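Local coordinates for MccB protein (Escherichia coli, PDB 6OM4), which adenylates the C-terminus of the N-formylated precursor peptide MccA with ATP, building the phosphoramidate-linked nucleotide of the Trojan horse antibiotic microcin C7, at residues G125-S137 with N295-I307; P252-V264 with Q335-G347. All blocks are in the same frame, centred on the assembly; numbering follows the deposited sequence.

Contact 1: G125-S137 with N295-I307. With ND7 (5'-O-[(S)-amino(hydroxy)phosphoryl]adenosine), chain M.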
loop_
_atom_site.group_PDB
_atom_site.type_symbol
_atom_site.label_atom_id
_atom_site.label_comp_id
_atom_site.label_asym_id
_atom_site.label_seq_id
_atom_site.Cartn_x
_atom_site.Cartn_y
_atom_site.Cartn_z
ATOM N N GLY A 125 12.174 -6.240 8.450
ATOM C CA GLY A 125 10.983 -7.027 8.100
ATOM C C GLY A 125 10.049 -6.269 7.161
ATOM O O GLY A 125 9.568 -6.749 6.100
ATOM N N ILE A 126 9.690 -5.061 7.585
ATOM C CA ILE A 126 8.796 -4.266 6.766
ATOM C C ILE A 126 9.474 -3.904 5.444
ATOM O O ILE A 126 8.878 -4.039 4.350
ATOM C CB ILE A 126 8.303 -3.031 7.529
ATOM C CG1 ILE A 126 7.462 -3.433 8.746
ATOM C CG2 ILE A 126 7.607 -2.051 6.600
ATOM C CD1 ILE A 126 6.198 -4.181 8.472
ATOM N N GLY A 127 10.712 -3.447 5.513
ATOM C CA GLY A 127 11.422 -2.999 4.329
ATOM C C GLY A 127 11.579 -4.079 3.271
ATOM O O GLY A 127 11.468 -3.826 2.059
ATOM N N ASN A 128 11.875 -5.311 3.695
ATOM C CA ASN A 128 11.995 -6.421 2.805
ATOM C C ASN A 128 10.703 -6.598 1.986
ATOM O O ASN A 128 10.732 -6.735 0.785
ATOM C CB ASN A 128 12.248 -7.736 3.540
ATOM C CG ASN A 128 13.707 -8.125 3.650
ATOM O OD1 ASN A 128 14.105 -9.170 3.139
ATOM N ND2 ASN A 128 14.492 -7.343 4.364
ATOM N N HIS A 129 9.572 -6.638 2.675
ATOM C CA HIS A 129 8.338 -6.995 2.040
ATOM C C HIS A 129 7.828 -5.856 1.162
ATOM O O HIS A 129 7.341 -6.121 0.065
ATOM C CB HIS A 129 7.290 -7.411 3.067
ATOM C CG HIS A 129 7.337 -8.881 3.324
ATOM N ND1 HIS A 129 8.178 -9.472 4.242
ATOM C CD2 HIS A 129 6.685 -9.875 2.722
ATOM C CE1 HIS A 129 8.009 -10.783 4.196
ATOM N NE2 HIS A 129 7.110 -11.055 3.269
ATOM N N VAL A 130 7.977 -4.618 1.619
ATOM C CA VAL A 130 7.538 -3.471 0.805
ATOM C C VAL A 130 8.402 -3.380 -0.454
ATOM O O VAL A 130 7.862 -3.206 -1.559
ATOM C CB VAL A 130 7.606 -2.149 1.610
ATOM C CG1 VAL A 130 7.368 -0.907 0.746
ATOM C CG2 VAL A 130 6.640 -2.183 2.761
ATOM N N SER A 131 9.725 -3.418 -0.292
ATOM C CA SER A 131 10.627 -3.240 -1.444
ATOM C C SER A 131 10.326 -4.238 -2.575
ATOM O O SER A 131 10.353 -3.856 -3.745
ATOM C CB SER A 131 12.094 -3.253 -1.040
ATOM O OG SER A 131 12.530 -4.557 -0.686
ATOM N N VAL A 132 10.081 -5.518 -2.262
ATOM C CA VAL A 132 9.929 -6.485 -3.308
ATOM C C VAL A 132 8.576 -6.275 -4.006
ATOM O O VAL A 132 8.465 -6.464 -5.203
ATOM C CB VAL A 132 10.129 -7.929 -2.813
ATOM C CG1 VAL A 132 8.998 -8.430 -1.896
ATOM C CG2 VAL A 132 10.328 -8.833 -4.006
ATOM N N ILE A 133 7.544 -5.894 -3.262
ATOM C CA ILE A 133 6.281 -5.585 -3.935
ATOM C C ILE A 133 6.493 -4.426 -4.905
ATOM O O ILE A 133 5.997 -4.450 -6.058
ATOM C CB ILE A 133 5.170 -5.241 -2.916
ATOM C CG1 ILE A 133 4.801 -6.479 -2.107
ATOM C CG2 ILE A 133 3.977 -4.658 -3.638
ATOM C CD1 ILE A 133 4.111 -6.206 -0.810
ATOM N N LEU A 134 7.167 -3.369 -4.446
ATOM C CA LEU A 134 7.304 -2.187 -5.282
ATOM C C LEU A 134 8.170 -2.526 -6.507
ATOM O O LEU A 134 7.857 -2.105 -7.628
ATOM C CB LEU A 134 7.879 -1.011 -4.478
ATOM C CG LEU A 134 7.048 -0.514 -3.287
ATOM C CD1 LEU A 134 7.670 0.766 -2.702
ATOM C CD2 LEU A 134 5.599 -0.217 -3.692
ATOM N N ALA A 135 9.254 -3.284 -6.313
ATOM C CA ALA A 135 10.136 -3.626 -7.413
ATOM C C ALA A 135 9.363 -4.436 -8.457
ATOM O O ALA A 135 9.445 -4.187 -9.650
ATOM C CB ALA A 135 11.338 -4.380 -6.901
ATOM N N THR A 136 8.572 -5.419 -8.010
ATOM C CA THR A 136 7.951 -6.278 -8.972
ATOM C C THR A 136 6.699 -5.629 -9.574
ATOM O O THR A 136 6.249 -6.123 -10.590
ATOM C CB THR A 136 7.672 -7.664 -8.396
ATOM O OG1 THR A 136 6.825 -7.516 -7.260
ATOM C CG2 THR A 136 8.955 -8.352 -7.995
ATOM N N SER A 137 6.200 -4.550 -8.967
ATOM C CA SER A 137 5.133 -3.735 -9.546
ATOM C C SER A 137 5.694 -2.662 -10.478
ATOM O O SER A 137 4.932 -1.949 -11.114
ATOM C CB SER A 137 4.211 -3.161 -8.492
ATOM O OG SER A 137 3.368 -4.206 -8.017
ATOM N N ASN A 295 3.960 -8.837 10.513
ATOM C CA ASN A 295 4.901 -8.105 9.712
ATOM C C ASN A 295 4.359 -7.970 8.281
ATOM O O ASN A 295 4.288 -6.861 7.696
ATOM C CB ASN A 295 6.257 -8.808 9.697
ATOM C CG ASN A 295 7.257 -8.129 8.800
ATOM O OD1 ASN A 295 7.333 -8.426 7.585
ATOM N ND2 ASN A 295 8.024 -7.257 9.413
ATOM N N ASN A 296 4.019 -9.120 7.701
ATOM C CA ASN A 296 3.685 -9.193 6.256
ATOM C C ASN A 296 2.385 -8.441 5.945
ATOM O O ASN A 296 2.265 -7.854 4.886
ATOM C CB ASN A 296 3.591 -10.642 5.781
ATOM C CG ASN A 296 4.903 -11.394 5.880
ATOM O OD1 ASN A 296 5.007 -12.518 5.356
ATOM N ND2 ASN A 296 5.916 -10.793 6.494
ATOM N N VAL A 297 1.403 -8.467 6.856
ATOM C CA VAL A 297 0.145 -7.727 6.665
ATOM C C VAL A 297 0.433 -6.231 6.596
ATOM O O VAL A 297 -0.077 -5.499 5.722
ATOM C CB VAL A 297 -0.859 -8.039 7.799
ATOM C CG1 VAL A 297 -2.011 -7.055 7.828
ATOM C CG2 VAL A 297 -1.400 -9.465 7.701
ATOM N N ALA A 298 1.219 -5.746 7.559
ATOM C CA ALA A 298 1.539 -4.335 7.642
ATOM C C ALA A 298 2.267 -3.881 6.390
ATOM O O ALA A 298 1.964 -2.803 5.788
ATOM C CB ALA A 298 2.373 -4.028 8.857
ATOM N N ALA A 299 3.283 -4.670 6.036
ATOM C CA ALA A 299 4.080 -4.372 4.859
ATOM C C ALA A 299 3.205 -4.352 3.602
ATOM O O ALA A 299 3.323 -3.451 2.780
ATOM C CB ALA A 299 5.223 -5.349 4.700
ATOM N N ALA A 300 2.324 -5.340 3.450
ATOM C CA ALA A 300 1.501 -5.472 2.254
ATOM C C ALA A 300 0.622 -4.232 2.087
ATOM O O ALA A 300 0.576 -3.630 1.001
ATOM C CB ALA A 300 0.641 -6.697 2.337
ATOM N N LEU A 301 -0.089 -3.854 3.154
ATOM C CA LEU A 301 -0.999 -2.757 3.032
ATOM C C LEU A 301 -0.250 -1.423 2.890
ATOM O O LEU A 301 -0.768 -0.514 2.195
ATOM C CB LEU A 301 -1.954 -2.777 4.221
ATOM C CG LEU A 301 -2.931 -3.939 4.170
ATOM C CD1 LEU A 301 -3.638 -4.139 5.506
ATOM C CD2 LEU A 301 -3.927 -3.698 3.026
ATOM N N CYS A 302 0.956 -1.309 3.451
ATOM C CA CYS A 302 1.824 -0.158 3.231
ATOM C C CYS A 302 2.184 -0.047 1.735
ATOM O O CYS A 302 2.066 1.019 1.117
ATOM C CB CYS A 302 3.076 -0.303 4.105
ATOM S SG CYS A 302 4.277 1.033 3.834
ATOM N N ALA A 303 2.612 -1.165 1.133
ATOM C CA ALA A 303 2.982 -1.168 -0.287
ATOM C C ALA A 303 1.766 -0.762 -1.140
ATOM O O ALA A 303 1.899 -0.021 -2.102
ATOM C CB ALA A 303 3.517 -2.500 -0.716
ATOM N N ALA A 304 0.571 -1.257 -0.785
ATOM C CA ALA A 304 -0.655 -0.936 -1.551
ATOM C C ALA A 304 -0.863 0.571 -1.583
ATOM O O ALA A 304 -1.209 1.143 -2.627
ATOM C CB ALA A 304 -1.861 -1.578 -0.931
ATOM N N ASP A 305 -0.740 1.198 -0.418
ATOM C CA ASP A 305 -0.905 2.659 -0.339
ATOM C C ASP A 305 0.166 3.418 -1.137
ATOM O O ASP A 305 -0.187 4.391 -1.768
ATOM C CB ASP A 305 -1.015 3.099 1.115
ATOM C CG ASP A 305 -2.445 2.941 1.647
ATOM O OD1 ASP A 305 -3.355 2.383 0.913
ATOM O OD2 ASP A 305 -2.660 3.386 2.783
ATOM N N VAL A 306 1.417 2.954 -1.184
ATOM C CA VAL A 306 2.451 3.572 -2.040
ATOM C C VAL A 306 2.062 3.498 -3.528
ATOM O O VAL A 306 2.092 4.529 -4.273
ATOM C CB VAL A 306 3.822 2.925 -1.800
ATOM C CG1 VAL A 306 4.838 3.372 -2.837
ATOM C CG2 VAL A 306 4.300 3.193 -0.395
ATOM N N ILE A 307 1.640 2.308 -3.975
ATOM C CA ILE A 307 1.235 2.102 -5.376
ATOM C C ILE A 307 0.037 2.993 -5.699
ATOM O O ILE A 307 -0.001 3.631 -6.750
ATOM C CB ILE A 307 0.995 0.600 -5.666
ATOM C CG1 ILE A 307 2.331 -0.146 -5.606
ATOM C CG2 ILE A 307 0.288 0.389 -6.980
ATOM C CD1 ILE A 307 2.200 -1.638 -5.534
HETATM O O1A ND7 M . 13.713 -4.560 13.227
HETATM P PA ND7 M . 12.927 -4.552 11.947
HETATM O O2A ND7 M . 12.574 -5.895 11.323
HETATM N N3A ND7 M . 11.501 -3.721 12.347
HETATM O "O5'" ND7 M . 13.625 -3.724 10.788
HETATM C "C5'" ND7 M . 14.041 -2.368 11.135
HETATM C "C4'" ND7 M . 15.174 -2.026 10.132
HETATM C "C3'" ND7 M . 16.463 -2.811 10.551
HETATM O "O3'" ND7 M . 17.044 -3.475 9.496
HETATM C "C2'" ND7 M . 17.304 -1.661 11.251
HETATM O "O2'" ND7 M . 18.749 -1.857 10.999
HETATM C "C1'" ND7 M . 16.920 -0.527 10.650
HETATM O "O4'" ND7 M . 15.369 -0.749 10.232
HETATM N N9 ND7 M . 16.916 0.670 11.440
HETATM C C4 ND7 M . 17.485 1.858 11.093
HETATM C C5 ND7 M . 17.240 2.731 12.092
HETATM N N7 ND7 M . 16.516 2.097 13.043
HETATM C C8 ND7 M . 16.317 0.863 12.625
HETATM N N3 ND7 M . 18.191 2.222 10.002
HETATM C C2 ND7 M . 18.627 3.442 9.910
HETATM N N1 ND7 M . 18.416 4.325 10.892
HETATM C C6 ND7 M . 17.734 4.012 11.961
HETATM N N6 ND7 M . 17.521 4.989 13.013
#

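Contact 2: P252-V264 with Q335-G347. With ZN (zinc ion), chain E.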
loop_
_atom_site.group_PDB
_atom_site.type_symbol
_atom_site.label_atom_id
_atom_site.label_comp_id
_atom_site.label_asym_id
_atom_site.label_seq_id
_atom_site.Cartn_x
_atom_site.Cartn_y
_atom_site.Cartn_z
ATOM N N PRO A 252 2.075 16.531 2.211
ATOM C CA PRO A 252 2.187 17.961 2.523
ATOM C C PRO A 252 0.947 18.773 2.143
ATOM O O PRO A 252 0.466 18.683 1.003
ATOM C CB PRO A 252 3.360 18.391 1.653
ATOM C CG PRO A 252 4.274 17.200 1.734
ATOM C CD PRO A 252 3.332 16.025 1.614
ATOM N N GLY A 253 0.410 19.484 3.136
ATOM C CA GLY A 253 -0.680 20.422 2.948
ATOM C C GLY A 253 -2.039 19.789 2.774
ATOM O O GLY A 253 -2.996 20.504 2.569
ATOM N N LYS A 254 -2.151 18.460 2.917
ATOM C CA LYS A 254 -3.351 17.689 2.557
ATOM C C LYS A 254 -3.814 16.814 3.728
ATOM O O LYS A 254 -4.976 16.824 4.108
ATOM C CB LYS A 254 -3.041 16.832 1.324
ATOM C CG LYS A 254 -4.138 15.887 0.863
ATOM C CD LYS A 254 -3.817 15.254 -0.482
ATOM C CE LYS A 254 -4.119 13.780 -0.580
ATOM N NZ LYS A 254 -5.567 13.533 -0.768
ATOM N N THR A 255 -2.922 15.982 4.269
ATOM C CA THR A 255 -3.327 15.147 5.353
ATOM C C THR A 255 -2.759 15.661 6.673
ATOM O O THR A 255 -1.899 16.543 6.692
ATOM C CB THR A 255 -2.849 13.701 5.172
ATOM O OG1 THR A 255 -1.425 13.731 5.170
ATOM C CG2 THR A 255 -3.380 13.065 3.914
ATOM N N GLY A 256 -3.253 15.076 7.772
ATOM C CA GLY A 256 -2.636 15.285 9.068
ATOM C C GLY A 256 -1.235 14.706 9.119
ATOM O O GLY A 256 -0.865 13.856 8.288
ATOM N N CYS A 257 -0.440 15.186 10.087
ATOM C CA CYS A 257 0.855 14.600 10.371
ATOM C C CYS A 257 0.724 13.718 11.626
ATOM O O CYS A 257 -0.345 13.623 12.218
ATOM C CB CYS A 257 1.938 15.673 10.510
ATOM S SG CYS A 257 1.973 16.467 12.128
ATOM N N TYR A 258 1.816 13.038 11.985
ATOM C CA TYR A 258 1.849 12.123 13.116
ATOM C C TYR A 258 1.449 12.791 14.442
ATOM O O TYR A 258 0.935 12.108 15.326
ATOM C CB TYR A 258 3.244 11.518 13.218
ATOM C CG TYR A 258 3.346 10.277 14.082
ATOM C CD1 TYR A 258 2.959 9.033 13.622
ATOM C CD2 TYR A 258 3.907 10.355 15.339
ATOM C CE1 TYR A 258 3.096 7.895 14.400
ATOM C CE2 TYR A 258 4.061 9.226 16.134
ATOM C CZ TYR A 258 3.682 7.991 15.645
ATOM O OH TYR A 258 3.860 6.893 16.452
ATOM N N GLU A 259 1.619 14.118 14.547
ATOM C CA GLU A 259 1.397 14.842 15.843
ATOM C C GLU A 259 0.101 15.667 15.842
ATOM O O GLU A 259 -0.279 16.219 16.865
ATOM C CB GLU A 259 2.642 15.669 16.146
ATOM C CG GLU A 259 3.829 14.746 16.332
ATOM C CD GLU A 259 4.945 15.167 17.256
ATOM O OE1 GLU A 259 4.745 16.095 18.077
ATOM O OE2 GLU A 259 6.020 14.583 17.103
ATOM N N CYS A 260 -0.633 15.678 14.734
ATOM C CA CYS A 260 -1.835 16.517 14.669
ATOM C C CYS A 260 -2.810 16.146 15.786
ATOM O O CYS A 260 -3.305 17.030 16.504
ATOM C CB CYS A 260 -2.567 16.378 13.338
ATOM S SG CYS A 260 -1.920 17.444 12.024
ATOM N N GLN A 261 -3.113 14.848 15.892
ATOM C CA GLN A 261 -4.038 14.348 16.893
ATOM C C GLN A 261 -3.215 13.599 17.939
ATOM O O GLN A 261 -2.179 13.024 17.625
ATOM C CB GLN A 261 -5.098 13.426 16.284
ATOM C CG GLN A 261 -5.704 13.983 15.011
ATOM C CD GLN A 261 -6.638 15.114 15.335
ATOM O OE1 GLN A 261 -7.270 15.116 16.393
ATOM N NE2 GLN A 261 -6.738 16.075 14.429
ATOM N N LYS A 262 -3.700 13.601 19.170
ATOM C CA LYS A 262 -2.863 13.205 20.288
ATOM C C LYS A 262 -3.338 11.846 20.791
ATOM O O LYS A 262 -3.825 11.728 21.912
ATOM C CB LYS A 262 -2.884 14.319 21.341
ATOM C CG LYS A 262 -2.539 15.670 20.740
ATOM C CD LYS A 262 -2.317 16.802 21.722
ATOM C CE LYS A 262 -1.984 18.103 21.013
ATOM N NZ LYS A 262 -0.998 17.899 19.920
ATOM N N VAL A 263 -3.190 10.834 19.932
ATOM C CA VAL A 263 -3.736 9.528 20.192
ATOM C C VAL A 263 -2.620 8.591 20.675
ATOM O O VAL A 263 -2.822 7.778 21.556
ATOM C CB VAL A 263 -4.447 8.938 18.956
ATOM C CG1 VAL A 263 -5.428 7.856 19.376
ATOM C CG2 VAL A 263 -5.147 9.990 18.110
ATOM N N VAL A 264 -1.437 8.707 20.090
ATOM C CA VAL A 264 -0.336 7.797 20.433
ATOM C C VAL A 264 0.438 8.403 21.608
ATOM O O VAL A 264 0.600 9.625 21.672
ATOM C CB VAL A 264 0.555 7.527 19.208
ATOM C CG1 VAL A 264 1.568 6.414 19.447
ATOM C CG2 VAL A 264 -0.278 7.192 17.990
ATOM N N GLN A 335 -6.944 4.984 13.941
ATOM C CA GLN A 335 -6.762 6.174 14.751
ATOM C C GLN A 335 -6.823 7.377 13.806
ATOM O O GLN A 335 -6.113 7.435 12.802
ATOM C CB GLN A 335 -5.432 6.174 15.497
ATOM C CG GLN A 335 -5.264 5.069 16.524
ATOM C CD GLN A 335 -3.828 4.975 16.997
ATOM O OE1 GLN A 335 -2.885 5.389 16.328
ATOM N NE2 GLN A 335 -3.648 4.446 18.196
ATOM N N ASN A 336 -7.635 8.360 14.167
ATOM C CA ASN A 336 -7.809 9.538 13.370
ATOM C C ASN A 336 -6.534 10.377 13.457
ATOM O O ASN A 336 -6.144 10.786 14.540
ATOM C CB ASN A 336 -9.055 10.250 13.885
ATOM C CG ASN A 336 -9.403 11.513 13.134
ATOM O OD1 ASN A 336 -8.631 12.001 12.317
ATOM N ND2 ASN A 336 -10.572 12.057 13.427
ATOM N N MET A 337 -5.880 10.618 12.316
ATOM C CA MET A 337 -4.770 11.567 12.230
ATOM C C MET A 337 -5.066 12.638 11.161
ATOM O O MET A 337 -4.211 12.989 10.342
ATOM C CB MET A 337 -3.463 10.839 11.918
ATOM C CG MET A 337 -2.991 9.926 13.058
ATOM S SD MET A 337 -1.294 9.398 12.857
ATOM C CE MET A 337 -0.944 8.885 14.535
ATOM N N GLY A 338 -6.301 13.147 11.154
ATOM C CA GLY A 338 -6.668 14.286 10.308
ATOM C C GLY A 338 -5.954 15.567 10.726
ATOM O O GLY A 338 -5.436 15.691 11.840
ATOM N N ARG A 339 -5.923 16.533 9.809
ATOM C CA ARG A 339 -5.177 17.768 10.008
ATOM C C ARG A 339 -5.778 18.545 11.175
ATOM O O ARG A 339 -6.999 18.656 11.254
ATOM C CB ARG A 339 -5.228 18.666 8.774
ATOM C CG ARG A 339 -4.175 18.354 7.731
ATOM C CD ARG A 339 -3.894 19.533 6.821
ATOM N NE ARG A 339 -3.025 20.524 7.444
ATOM C CZ ARG A 339 -2.455 21.504 6.768
ATOM N NH1 ARG A 339 -2.861 21.735 5.540
ATOM N NH2 ARG A 339 -1.489 22.237 7.296
ATOM N N SER A 340 -4.920 19.092 12.045
ATOM C CA SER A 340 -5.381 20.038 13.085
ATOM C C SER A 340 -4.848 21.407 12.721
ATOM O O SER A 340 -3.659 21.517 12.465
ATOM C CB SER A 340 -4.913 19.656 14.469
ATOM O OG SER A 340 -5.172 20.712 15.396
ATOM N N PRO A 341 -5.687 22.470 12.710
ATOM C CA PRO A 341 -5.213 23.832 12.410
ATOM C C PRO A 341 -4.278 24.399 13.501
ATOM O O PRO A 341 -3.562 25.410 13.287
ATOM C CB PRO A 341 -6.520 24.647 12.315
ATOM C CG PRO A 341 -7.492 23.895 13.183
ATOM C CD PRO A 341 -7.121 22.428 13.036
ATOM N N VAL A 342 -4.216 23.671 14.619
ATOM C CA VAL A 342 -3.505 24.012 15.831
ATOM C C VAL A 342 -2.319 23.039 16.062
ATOM O O VAL A 342 -1.676 23.003 17.135
ATOM C CB VAL A 342 -4.620 23.994 16.905
ATOM C CG1 VAL A 342 -4.469 22.960 18.002
ATOM C CG2 VAL A 342 -4.895 25.392 17.422
ATOM N N CYS A 343 -1.989 22.230 15.052
ATOM C CA CYS A 343 -0.845 21.299 15.167
ATOM C C CYS A 343 0.432 22.120 15.350
ATOM O O CYS A 343 0.713 22.994 14.542
ATOM C CB CYS A 343 -0.676 20.389 13.950
ATOM S SG CYS A 343 0.708 19.236 14.161
ATOM N N SER A 344 1.202 21.844 16.411
ATOM C CA SER A 344 2.434 22.606 16.641
ATOM C C SER A 344 3.478 22.309 15.561
ATOM O O SER A 344 4.417 23.069 15.387
ATOM C CB SER A 344 2.983 22.348 18.014
ATOM O OG SER A 344 3.368 20.978 18.127
ATOM N N VAL A 345 3.327 21.190 14.831
ATOM C CA VAL A 345 4.295 20.844 13.787
ATOM C C VAL A 345 3.855 21.397 12.426
ATOM O O VAL A 345 4.619 22.066 11.790
ATOM C CB VAL A 345 4.545 19.323 13.736
ATOM C CG1 VAL A 345 5.547 18.968 12.646
ATOM C CG2 VAL A 345 5.048 18.829 15.079
ATOM N N CYS A 346 2.645 21.069 11.969
ATOM C CA CYS A 346 2.283 21.262 10.584
ATOM C C CYS A 346 1.176 22.325 10.415
ATOM O O CYS A 346 0.833 22.660 9.314
ATOM C CB CYS A 346 1.887 19.919 9.954
ATOM S SG CYS A 346 0.206 19.367 10.364
ATOM N N GLY A 347 0.639 22.879 11.493
ATOM C CA GLY A 347 -0.429 23.859 11.400
ATOM C C GLY A 347 -0.129 24.950 10.370
ATOM O O GLY A 347 0.990 25.443 10.298
HETATM ZN ZN ZN E . 0.317 17.980 12.280
HETATM O O HOH W 1 0.601 19.158 17.699
HETATM O O HOH W 2 -2.987 19.656 17.100
#

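Contact 1: G125-S137 with N295-I307
Ile126, Val130 and Ile133 lay their branches over Ala298, Ala299 and Ala303 of helix 295-307, and Leu134 over Val306 and Ile307. The tightest apolar meeting is between short groups: His129 CB lies 3.3 Å from Ala299 CB. One turn on, Ala303 CB meets Ile133 CG2 at 3.7 Å and CD1 just beyond. Leu134 CD2 reaches Val306 CG1 and Ile307 CG1, 3.8 Å from each; the leucine crosses Val306 at about a right angle but runs past Ile307 in the opposite sense. In Ile126, CG1 is anti to the carbonyl carbon (chi1 -64°), and a further turn at chi2 brings CD1 3.8 Å from Ala298 CB.

With alanines at the crossing points, the axes come within 8.3 Å at a signed angle of -40°. Helix 125-136 follows strand 117-121 and a glycine-rich turn, as in the Rossmann-like nucleotide fold of ThiF/E1 enzymes; helix 295-307 also packs on strands 234-240 and 243-250, where Ala298 and Cys302 touch strand and helix alike. At the helix start, Gly125 N donates to O2A of the bound phosphoramidate at 2.9 Å, nearly straight (168°), and the helix end would probably stabilise that negative oxygen. The backbone of Ile126 is hydrogen-bonded to the bound peptide.

Polar groups meet here without bonding across. Asn296 ND2 stands over one face of the His129 ring, toward its rim, 3.1 Å from CE1, while Gly125 O lies at the ring edge in plane. The Asn295 amide presses on the Gly125 backbone, its ND2 3.2 Å from Gly125 CA.

Contact 2: P252-V264 with Q335-G347
The Tyr258 ring and Met337 lie side by side, pointing the same way, with the thioether oblique to the ring: Met337 SD is 5.2 Å from the centroid, 46° off the normal, and its methyl CE comes within 4.0 Å of Tyr258 CD1. The Arg339 guanidinium has Cys346 O at its edge, in plane, held by a weak bond from NH2; Cys346 belongs to a Cys4 zinc site built from two CxxC pairs, Cys257 with Cys260 and Cys343 with Cys346, as in other ThiF/E1-type enzymes. The aliphatic CG of Arg339 passes close to Thr255 O. The Gln261 amide keeps Gly338 O almost in its own plane, so NE2 donates nearly straight at 2.9 Å, though it comes from 49° above the plane of that carbonyl. Val264 CG2 extends the Met-aromatic contact by also touching Met337 CE.

The zinc ion ties the loop after strand 243-250 to the tail after strand 332-336; Cys257 SG binds it from one side of the contact and Cys346 SG from the other. A chi1 of 81° turns Cys257 SG onto the zinc ion, 2.2 Å away, although its CB points away from 335-347.

Backbone amides donate to three of the four sulfurs and would be expected to ease their negative charge. Cys260 SG accepts from Ser340 N across the contact at 3.4 Å and from Cys257 N at 3.3 Å. Cys257 SG accepts from Glu259 N, and Cys343 SG from Cys346 N. Beside the cluster one water spans the two loops, donating to Cys260 O at 2.7 Å and hydrogen-bonded to Ser340 OG.

Contact 1 lies in the core of the chain and contact 2 toward its periphery, with centres about 24 Å apart and nearest atoms about 10 Å apart, so the two do not touch. They share a sheet rather than an element: both rest on the eight-stranded mixed sheet, contact 1 against strands inside it, while in contact 2 the loop 252-264 leaves strand 243-250 and segment 335-347 begins on 332-336, an edge strand of the sheet. The chemistry follows position. Buried helices meet through alanines and branched aliphatic groups, with no hydrogen bond between them; the irregular loops of contact 2 rely on metal, sulfur, amide and water bonds. Each also borders the bound peptide, but only contact 1 touches the nucleotide.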